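Local coordinates for mandelate racemase/muconate lactonizing enzyme family protein (Sorangium cellulosum, PDB 3S5S) that belongs to the mandelate racemase/muconate lactonizing enzyme family of the enolase superfamily, whose members pair a capping domain with a beta-barrel domain, at residues A[138-143]-A[150-155]; A[177-182]-A[189-194]. One frame throughout, in Å; residues are numbered along the deposited sequence. Where two conformers were deposited one is given.

Interaction 1: residues A[138-143]-A[150-155]; sequences ITITTG and EAARRA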
ATOM      1  N   ILE A 138      -1.219  13.494  24.196  1.00 24.74           N
ATOM      2  CA  ILE A 138       0.039  13.891  24.780  1.00 25.50           C
ATOM      3  C   ILE A 138       0.317  12.953  25.917  1.00 27.99           C
ATOM      4  O   ILE A 138      -0.584  12.360  26.516  1.00 28.71           O
ATOM      5  CB  ILE A 138       0.052  15.365  25.292  1.00 27.12           C
ATOM      6  CG1 ILE A 138       1.498  15.847  25.595  1.00 27.12           C
ATOM      7  CG2 ILE A 138      -0.917  15.540  26.498  1.00 26.67           C
ATOM      8  CD1 ILE A 138       1.608  17.268  26.266  1.00 29.32           C
ATOM      9  N   THR A 139       1.589  12.803  26.225  1.00 30.14           N
ATOM     10  CA  THR A 139       1.983  11.690  27.011  1.00 32.23           C
ATOM     11  C   THR A 139       2.435  12.115  28.387  1.00 34.34           C
ATOM     12  O   THR A 139       3.092  13.116  28.557  1.00 34.70           O
ATOM     13  CB  THR A 139       2.951  10.753  26.203  1.00 31.45           C
ATOM     14  OG1 THR A 139       3.709   9.949  27.106  1.00 36.56           O
ATOM     15  CG2 THR A 139       3.863  11.525  25.362  1.00 30.88           C
ATOM     16  N   ILE A 140       1.979  11.378  29.378  1.00 37.63           N
ATOM     17  CA  ILE A 140       2.376  11.602  30.753  1.00 41.31           C
ATOM     18  C   ILE A 140       3.361  10.514  31.143  1.00 44.00           C
ATOM     19  O   ILE A 140       3.000   9.339  31.370  1.00 44.34           O
ATOM     20  CB  ILE A 140       1.198  11.667  31.668  1.00 41.92           C
ATOM     21  CG1 ILE A 140       0.376  12.908  31.298  1.00 41.73           C
ATOM     22  CG2 ILE A 140       1.673  11.758  33.115  1.00 44.55           C
ATOM     23  CD1 ILE A 140      -0.997  12.964  31.899  1.00 40.98           C
ATOM     24  N   THR A 141       4.624  10.933  31.166  1.00 46.26           N
ATOM     25  CA  THR A 141       5.760  10.021  31.240  1.00 48.36           C
ATOM     26  C   THR A 141       6.145   9.742  32.688  1.00 51.08           C
ATOM     27  O   THR A 141       5.798  10.534  33.567  1.00 52.61           O
ATOM     28  CB  THR A 141       6.947  10.576  30.429  1.00 47.60           C
ATOM     29  OG1 THR A 141       7.910   9.540  30.267  1.00 50.41           O
ATOM     30  CG2 THR A 141       7.591  11.806  31.097  1.00 49.16           C
ATOM     31  N   THR A 142       6.850   8.628  32.927  1.00 52.45           N
ATOM     32  CA  THR A 142       7.095   8.112  34.299  1.00 55.35           C
ATOM     33  C   THR A 142       7.681   9.115  35.279  1.00 57.42           C
ATOM     34  O   THR A 142       8.479   9.980  34.909  1.00 56.57           O
ATOM     35  CB  THR A 142       7.964   6.791  34.353  1.00 56.36           C
ATOM     36  OG1 THR A 142       9.049   6.837  33.402  1.00 54.45           O
ATOM     37  CG2 THR A 142       7.083   5.554  34.111  1.00 56.37           C
ATOM     38  N   GLY A 143       7.279   8.955  36.538  1.00 59.91           N
ATOM     39  CA  GLY A 143       7.644   9.849  37.609  1.00 62.22           C
ATOM     40  C   GLY A 143       6.659   9.700  38.761  1.00 64.83           C
ATOM     41  O   GLY A 143       5.923   8.702  38.887  1.00 65.02           O
ATOM     42  N   GLU A 150      -0.031  17.139  37.904  1.00 62.55           N
ATOM     43  CA  GLU A 150       0.299  18.471  37.398  1.00 60.96           C
ATOM     44  C   GLU A 150       0.167  18.463  35.893  1.00 57.08           C
ATOM     45  O   GLU A 150      -0.713  19.118  35.346  1.00 56.69           O
ATOM     46  CB  GLU A 150       1.702  18.914  37.868  1.00 62.50           C
ATOM     47  CG  GLU A 150       1.690  19.616  39.270  1.00 67.97           C
ATOM     48  CD  GLU A 150       2.913  19.293  40.179  1.00 71.65           C
ATOM     49  OE1 GLU A 150       2.715  19.100  41.412  1.00 73.26           O
ATOM     50  OE2 GLU A 150       4.063  19.239  39.669  1.00 71.61           O
ATOM     51  N   ALA A 151       1.027  17.683  35.243  1.00 54.09           N
ATOM     52  CA  ALA A 151       0.973  17.388  33.812  1.00 49.48           C
ATOM     53  C   ALA A 151      -0.413  17.110  33.197  1.00 47.12           C
ATOM     54  O   ALA A 151      -0.687  17.548  32.089  1.00 45.78           O
ATOM     55  CB  ALA A 151       1.909  16.259  33.508  1.00 48.97           C
ATOM     56  N   ALA A 152      -1.278  16.392  33.896  1.00 46.32           N
ATOM     57  CA  ALA A 152      -2.633  16.142  33.400  1.00 43.96           C
ATOM     58  C   ALA A 152      -3.509  17.398  33.366  1.00 43.57           C
ATOM     59  O   ALA A 152      -4.274  17.585  32.410  1.00 42.19           O
ATOM     60  CB  ALA A 152      -3.308  15.070  34.238  1.00 45.61           C
ATOM     61  N   ARG A 153      -3.436  18.244  34.397  0.50 44.35           N
ATOM     62  CA  ARG A 153      -4.214  19.488  34.399  0.50 43.83           C
ATOM     63  C   ARG A 153      -3.704  20.446  33.313  0.50 42.72           C
ATOM     64  O   ARG A 153      -4.498  20.913  32.512  0.50 42.24           O
ATOM     65  CB  ARG A 153      -4.264  20.131  35.790  0.50 45.88           C
ATOM     66  CG  ARG A 153      -5.036  21.452  35.892  0.50 44.57           C
ATOM     67  CD  ARG A 153      -6.558  21.391  35.578  0.50 39.41           C
ATOM     68  NE  ARG A 153      -7.035  22.753  35.315  0.50 36.67           N
ATOM     69  CZ  ARG A 153      -7.894  23.100  34.357  0.50 34.22           C
ATOM     70  NH1 ARG A 153      -8.425  22.174  33.562  0.50 32.11           N
ATOM     71  NH2 ARG A 153      -8.225  24.383  34.198  0.50 34.33           N
ATOM     72  N   ARG A 154      -2.391  20.691  33.246  1.00 42.61           N
ATOM     73  CA  ARG A 154      -1.800  21.494  32.135  1.00 41.69           C
ATOM     74  C   ARG A 154      -2.207  21.059  30.726  1.00 38.56           C
ATOM     75  O   ARG A 154      -2.446  21.914  29.871  1.00 37.82           O
ATOM     76  CB  ARG A 154      -0.256  21.492  32.181  1.00 42.00           C
ATOM     77  CG  ARG A 154       0.303  21.705  33.599  1.00 49.78           C
ATOM     78  CD  ARG A 154       0.739  23.140  33.893  1.00 56.11           C
ATOM     79  NE  ARG A 154       2.200  23.255  33.918  1.00 59.40           N
ATOM     80  CZ  ARG A 154       2.919  23.362  35.038  1.00 62.81           C
ATOM     81  NH1 ARG A 154       2.311  23.388  36.222  1.00 64.34           N
ATOM     82  NH2 ARG A 154       4.244  23.461  34.971  1.00 62.25           N
ATOM     83  N   ALA A 155      -2.241  19.746  30.481  1.00 35.93           N
ATOM     84  CA  ALA A 155      -2.667  19.210  29.197  1.00 33.25           C
ATOM     85  C   ALA A 155      -4.173  19.435  28.928  1.00 33.20           C
ATOM     86  O   ALA A 155      -4.570  19.740  27.801  1.00 31.97           O
ATOM     87  CB  ALA A 155      -2.321  17.730  29.082  1.00 31.01           C
TER
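Ala151 opens the contact from the helical side: its methyl points toward the strand end and lies alongside Ile140, 4.3 Å from CG1 of that residue. The touch is light, and Ala151 remains partly exposed. One residue on, Ala152 takes the end of the same isoleucine. Ile140 CD1 settles against the backbone of the helix as well as the side chain, at 3.9 Å from both CA and CB of Ala152. Its reach follows from the first torsion, which sets CG1 anti to the carbonyl carbon (chi1 -65°), and from a nearly extended second torsion that carries CD1 outward. The axis of helical segment 150-155 passes 9.0 Å from that of strand 138-140 and runs almost antiparallel to it, at 163°. This is the return leg of a beta-alpha-beta unit in the barrel domain of an enolase-superfamily protein: strand 133-140 leads into helix 146-158, which packs back over the strand before the chain enters the neighbouring parallel strand 162-166. Ala151, Ala152 and Ala155 offer only short side chains to the two isoleucines, and Leu163 of strand 162-166 touches Ile138, Ile140 and Ala155. A turn after Ala151, Ala155 directs its methyl toward Ile138, where CG2 is met by Ala155 CB at 3.7 Å. In Ile138 it is the CG2 branch that faces the helix, because CG1 is turned anti to the backbone N (chi1 -166°).

Interaction 2: residues A[177-182]-A[189-194]; sequences ARIEAI and ASLILD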
ATOM      1  N   ALA A 177      -1.802   4.838  41.647  1.00 71.25           N
ATOM      2  CA  ALA A 177      -2.078   6.189  42.141  1.00 70.95           C
ATOM      3  C   ALA A 177      -1.904   7.220  41.024  1.00 67.79           C
ATOM      4  O   ALA A 177      -2.726   8.137  40.888  1.00 67.29           O
ATOM      5  CB  ALA A 177      -1.191   6.523  43.311  1.00 73.31           C
ATOM      6  N   ARG A 178      -0.830   7.060  40.240  1.00 64.93           N
ATOM      7  CA  ARG A 178      -0.609   7.826  39.011  1.00 61.42           C
ATOM      8  C   ARG A 178      -1.922   8.041  38.255  1.00 59.56           C
ATOM      9  O   ARG A 178      -2.235   9.164  37.874  1.00 59.10           O
ATOM     10  CB  ARG A 178       0.404   7.129  38.092  1.00 59.54           C
ATOM     11  CG  ARG A 178       1.837   7.476  38.331  1.00 59.42           C
ATOM     12  CD  ARG A 178       2.767   6.593  37.499  1.00 61.18           C
ATOM     13  NE  ARG A 178       2.915   7.030  36.102  1.00 59.55           N
ATOM     14  CZ  ARG A 178       3.598   8.122  35.726  1.00 59.84           C
ATOM     15  NH1 ARG A 178       4.191   8.902  36.653  1.00 58.44           N
ATOM     16  NH2 ARG A 178       3.664   8.458  34.425  1.00 52.66           N
ATOM     17  N   ILE A 179      -2.702   6.976  38.080  1.00 58.50           N
ATOM     18  CA  ILE A 179      -3.912   7.038  37.264  1.00 56.35           C
ATOM     19  C   ILE A 179      -5.041   7.761  37.973  1.00 57.51           C
ATOM     20  O   ILE A 179      -5.923   8.314  37.323  1.00 56.66           O
ATOM     21  CB  ILE A 179      -4.342   5.637  36.744  1.00 55.59           C
ATOM     22  CG1 ILE A 179      -3.183   5.003  35.970  1.00 53.11           C
ATOM     23  CG2 ILE A 179      -5.550   5.729  35.818  1.00 54.09           C
ATOM     24  CD1 ILE A 179      -3.381   3.529  35.582  1.00 52.29           C
ATOM     25  N   GLU A 180      -4.999   7.759  39.304  1.00 59.75           N
ATOM     26  CA  GLU A 180      -5.989   8.450  40.131  1.00 60.95           C
ATOM     27  C   GLU A 180      -5.848   9.970  39.998  1.00 59.33           C
ATOM     28  O   GLU A 180      -6.836  10.684  39.740  1.00 58.56           O
ATOM     29  CB  GLU A 180      -5.846   7.996  41.598  1.00 64.44           C
ATOM     30  CG  GLU A 180      -6.058   9.068  42.692  1.00 70.00           C
ATOM     31  CD  GLU A 180      -7.486   9.114  43.282  1.00 77.25           C
ATOM     32  OE1 GLU A 180      -8.226   8.094  43.197  1.00 79.69           O
ATOM     33  OE2 GLU A 180      -7.852  10.177  43.859  1.00 79.43           O
ATOM     34  N   ALA A 181      -4.608  10.430  40.176  1.00 57.86           N
ATOM     35  CA  ALA A 181      -4.230  11.834  40.174  1.00 56.71           C
ATOM     36  C   ALA A 181      -4.511  12.466  38.810  1.00 53.96           C
ATOM     37  O   ALA A 181      -4.833  13.667  38.717  1.00 54.07           O
ATOM     38  CB  ALA A 181      -2.751  11.960  40.526  1.00 56.97           C
ATOM     39  N   ILE A 182      -4.394  11.634  37.771  1.00 50.88           N
ATOM     40  CA  ILE A 182      -4.679  12.003  36.393  1.00 46.93           C
ATOM     41  C   ILE A 182      -6.160  12.130  36.116  1.00 46.87           C
ATOM     42  O   ILE A 182      -6.563  13.086  35.466  1.00 45.93           O
ATOM     43  CB  ILE A 182      -4.121  10.977  35.429  1.00 44.78           C
ATOM     44  CG1 ILE A 182      -2.620  11.164  35.272  1.00 42.71           C
ATOM     45  CG2 ILE A 182      -4.819  11.064  34.075  1.00 42.00           C
ATOM     46  CD1 ILE A 182      -1.926   9.919  34.851  1.00 40.64           C
ATOM     47  N   ALA A 189     -10.824  13.595  30.056  1.00 44.11           N
ATOM     48  CA  ALA A 189      -9.801  12.997  29.180  1.00 42.16           C
ATOM     49  C   ALA A 189      -9.853  11.472  29.053  1.00 41.75           C
ATOM     50  O   ALA A 189      -9.974  10.729  30.030  1.00 43.47           O
ATOM     51  CB  ALA A 189      -8.434  13.477  29.547  1.00 41.43           C
ATOM     52  N   SER A 190      -9.828  11.041  27.807  1.00 40.45           N
ATOM     53  CA  SER A 190      -9.661   9.656  27.418  1.00 40.09           C
ATOM     54  C   SER A 190      -8.248   9.209  27.830  1.00 39.10           C
ATOM     55  O   SER A 190      -7.293  10.005  27.749  1.00 38.89           O
ATOM     56  CB  SER A 190      -9.735   9.633  25.897  1.00 38.82           C
ATOM     57  OG  SER A 190     -10.651   8.671  25.440  1.00 42.80           O
ATOM     58  N   LEU A 191      -8.082   7.946  28.228  1.00 38.19           N
ATOM     59  CA  LEU A 191      -6.737   7.450  28.573  1.00 36.60           C
ATOM     60  C   LEU A 191      -6.186   6.326  27.690  1.00 35.61           C
ATOM     61  O   LEU A 191      -6.894   5.394  27.337  1.00 36.89           O
ATOM     62  CB  LEU A 191      -6.694   7.024  30.026  1.00 37.68           C
ATOM     63  CG  LEU A 191      -6.972   8.110  31.089  1.00 38.90           C
ATOM     64  CD1 LEU A 191      -6.753   7.502  32.424  1.00 38.39           C
ATOM     65  CD2 LEU A 191      -6.142   9.440  30.947  1.00 33.55           C
ATOM     66  N   ILE A 192      -4.921   6.435  27.310  1.00 33.84           N
ATOM     67  CA  ILE A 192      -4.159   5.310  26.793  1.00 32.09           C
ATOM     68  C   ILE A 192      -3.098   4.879  27.858  1.00 33.13           C
ATOM     69  O   ILE A 192      -2.180   5.649  28.204  1.00 33.67           O
ATOM     70  CB  ILE A 192      -3.451   5.662  25.469  1.00 30.15           C
ATOM     71  CG1 ILE A 192      -4.437   5.729  24.318  1.00 29.27           C
ATOM     72  CG2 ILE A 192      -2.406   4.616  25.116  1.00 28.37           C
ATOM     73  CD1 ILE A 192      -4.047   6.760  23.286  1.00 31.44           C
ATOM     74  N   LEU A 193      -3.221   3.664  28.362  1.00 32.83           N
ATOM     75  CA  LEU A 193      -2.178   3.098  29.205  1.00 33.59           C
ATOM     76  C   LEU A 193      -1.191   2.347  28.306  1.00 32.67           C
ATOM     77  O   LEU A 193      -1.531   1.316  27.697  1.00 31.35           O
ATOM     78  CB  LEU A 193      -2.792   2.206  30.293  1.00 35.43           C
ATOM     79  CG  LEU A 193      -4.048   2.718  31.026  1.00 36.12           C
ATOM     80  CD1 LEU A 193      -4.470   1.774  32.116  1.00 40.24           C
ATOM     81  CD2 LEU A 193      -3.873   4.081  31.664  1.00 39.18           C
ATOM     82  N   ASP A 194       0.009   2.910  28.182  1.00 32.47           N
ATOM     83  CA  ASP A 194       1.100   2.319  27.413  1.00 32.91           C
ATOM     84  C   ASP A 194       2.056   1.594  28.363  1.00 35.24           C
ATOM     85  O   ASP A 194       2.610   2.208  29.270  1.00 35.91           O
ATOM     86  CB  ASP A 194       1.860   3.408  26.647  1.00 31.59           C
ATOM     87  CG  ASP A 194       2.790   2.846  25.555  1.00 31.77           C
ATOM     88  OD1 ASP A 194       3.139   1.646  25.583  1.00 31.99           O
ATOM     89  OD2 ASP A 194       3.182   3.620  24.642  1.00 33.45           O
TER
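Ile179 and Leu191 bury the most surface here, with Ile182 and Leu193 adding smaller shares, so the contact rests on two residues of the helix and two of the strand. Ile179 uses both of its branches. Its CG2 methyl meets Leu191 CD1 at 4.0 Å, the two side chains crossing obliquely. The longer branch continues in the direction of Leu193 and meets it tip to tip, Ile179 CD1 lying 4.0 Å from Leu193 CD2 and just as far from CD1 of that leucine. The split follows from chi1 of -56°, which places CG1 beside the backbone N and CG2 anti to it. Leu191 also divides its contacts, from the fork at CG: while CD1 serves Ile179, its CD2 methyl lies 3.8 Å from Ile182 CG2. Leu191 therefore bridges Ile179 and Ile182, roughly one helical turn apart. The bond leaving CA of Leu193 does not aim at the helix, yet the end of the side chain bends nearer to it. Helix 175-185 here follows strand 162-166 and precedes strand 190-194, a beta-alpha-beta unit of the barrel domain; the axes of segment 177-182 and strand 190-194 lie 11.3 Å apart and run nearly antiparallel (162°). Leu163 from the adjacent strand touches Leu191, and Ala152 of helix 146-158 touches Ile182. All four contact residues are buried and no hydrogen bond crosses between the segments; between these two segments the cohesion is therefore apolar, from branched aliphatic side chains, consistent with dispersion and the exclusion of water.

From the N terminus, interaction 1 closes a short loop in which the chain leaves strand 133-140 and returns along helix 146-158. It is complete before interaction 2 begins, so the two loops follow in series and neither nest nor cross. Strand 162-166 lies between them in sequence and in the sheet, flanked by strands 133-140 and 190-194. Interaction 2 then closes the second loop, from helix 175-185 to strand 190-194. With centres about 9 Å apart, the contacts tie successive helices to one sheet. They also touch directly: Arg178 NH2 probably hydrogen-bonds Thr141 O, 3.1 Å away, linking helix 175-185 to the loop following strand 133-140.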